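Local coordinates for protein glutaredoxin (Populus tremula x Populus tremuloides, PDB 2E7P) that binds a glutathione-ligated [2Fe-2S] cluster and probably reduces disulfides with electrons supplied by glutathione, at residues C[18-21]-C[22-25]. Residues are numbered along the deposited sequence; the frame is centred on the assembly and turned at random.
Sequences SSAP and VVVF
Val23 holds CG1 anti to its backbone N (chi1 174°), which leaves CG2 anti to the carbonyl carbon and turned back over the bend at Ala20. The methyl CG2 of Val23 lies 3.8 Å from CB of Ala20. The same methyl sits 3.6 Å from N of Ala20, so it packs on the peptide as well as on the side chain. Ala20 CB in turn rests 3.6 Å from O of Val22. Ser19 approaches from the helix side, and its OG lies 4.1 Å from Val23 CG2. Its chi1 of 73° turns OG back to the Leu16 carbonyl in helix 3-18. The hydrogen bond formed there is the stronger tie of this hydroxyl; a weak one joins it to Lys48 NZ.

At the bend itself, Ala20 is extended, while Pro21 has a near-helical backbone. The chain bends here between helix 3-18 and strand 22-26. Val22 points its side chain away from the loop. It packs on Leu40 of helix 31-42 and on Tyr47 of the loop before strand 48-51. Val23 lies on the opposite face of the strand from Val22 and packs beside Val50 of strand 48-51.

This is the connection into the first, inner strand of a thioredoxin fold, which runs parallel to 48-51 and antiparallel to 76-79. No hydrogen bond links 18-21 to 22-25. Backbone hydrogen bonds pair Pro21, through its carbonyl, with Gly80, Val22 with Lys48 and Val23 with Phe78. Across the bend the segments thus meet by apolar and van der Waals contacts, while Pro21 is tied to the turn at Gly80, Val22 and Val23 to the adjacent strands, and the serine hydroxyl to the helix end.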
loop_
_atom_site.group_PDB
_atom_site.type_symbol
_atom_site.label_atom_id
_atom_site.label_comp_id
_atom_site.label_asym_id
_atom_site.label_seq_id
_atom_site.Cartn_x
_atom_site.Cartn_y
_atom_site.Cartn_z
ATOM N N SER C 18 3.167 9.713 -20.858
ATOM C CA SER C 18 3.435 9.252 -22.225
ATOM C C SER C 18 4.902 8.895 -22.419
ATOM O O SER C 18 5.296 8.522 -23.517
ATOM C CB SER C 18 3.034 10.321 -23.232
ATOM O OG SER C 18 1.628 10.405 -23.314
ATOM N N SER C 19 5.697 8.986 -21.356
ATOM C CA SER C 19 7.157 8.793 -21.457
ATOM C C SER C 19 7.667 7.355 -21.720
ATOM O O SER C 19 8.843 7.158 -21.973
ATOM C CB SER C 19 7.860 9.396 -20.241
ATOM O OG SER C 19 7.681 8.636 -19.047
ATOM N N ALA C 20 6.786 6.359 -21.652
ATOM C CA ALA C 20 7.183 4.972 -21.909
ATOM C C ALA C 20 5.957 4.290 -22.433
ATOM O O ALA C 20 4.864 4.802 -22.248
ATOM C CB ALA C 20 7.716 4.297 -20.626
ATOM N N PRO C 21 6.116 3.178 -23.154
ATOM C CA PRO C 21 4.930 2.411 -23.572
ATOM C C PRO C 21 3.955 2.075 -22.422
ATOM O O PRO C 21 2.750 2.108 -22.618
ATOM C CB PRO C 21 5.547 1.139 -24.164
ATOM C CG PRO C 21 6.866 1.612 -24.733
ATOM C CD PRO C 21 7.363 2.558 -23.654
ATOM N N VAL C 22 4.467 1.764 -21.229
ATOM C CA VAL C 22 3.594 1.582 -20.068
ATOM C C VAL C 22 4.146 2.407 -18.920
ATOM O O VAL C 22 5.341 2.386 -18.622
ATOM C CB VAL C 22 3.461 0.120 -19.626
ATOM C CG1 VAL C 22 2.430 -0.024 -18.461
ATOM C CG2 VAL C 22 3.077 -0.791 -20.810
ATOM N N VAL C 23 3.265 3.141 -18.269
ATOM C CA VAL C 23 3.687 3.988 -17.160
ATOM C C VAL C 23 2.735 3.779 -15.982
ATOM O O VAL C 23 1.489 3.844 -16.128
ATOM C CB VAL C 23 3.767 5.495 -17.556
ATOM C CG1 VAL C 23 4.061 6.356 -16.300
ATOM C CG2 VAL C 23 4.854 5.721 -18.657
ATOM N N VAL C 24 3.339 3.513 -14.836
ATOM C CA VAL C 24 2.600 3.310 -13.583
ATOM C C VAL C 24 3.002 4.390 -12.577
ATOM O O VAL C 24 4.090 4.361 -12.048
ATOM C CB VAL C 24 2.874 1.903 -12.978
ATOM C CG1 VAL C 24 2.086 1.703 -11.702
ATOM C CG2 VAL C 24 2.481 0.792 -13.971
ATOM N N PHE C 25 2.115 5.335 -12.309
ATOM C CA PHE C 25 2.265 6.198 -11.122
ATOM C C PHE C 25 1.919 5.412 -9.848
ATOM O O PHE C 25 0.884 4.776 -9.754
ATOM C CB PHE C 25 1.439 7.494 -11.255
ATOM C CG PHE C 25 1.835 8.348 -12.443
ATOM C CD1 PHE C 25 2.821 9.318 -12.331
ATOM C CD2 PHE C 25 1.195 8.190 -13.661
ATOM C CE1 PHE C 25 3.157 10.133 -13.402
ATOM C CE2 PHE C 25 1.548 8.972 -14.755
ATOM C CZ PHE C 25 2.533 9.954 -14.614
#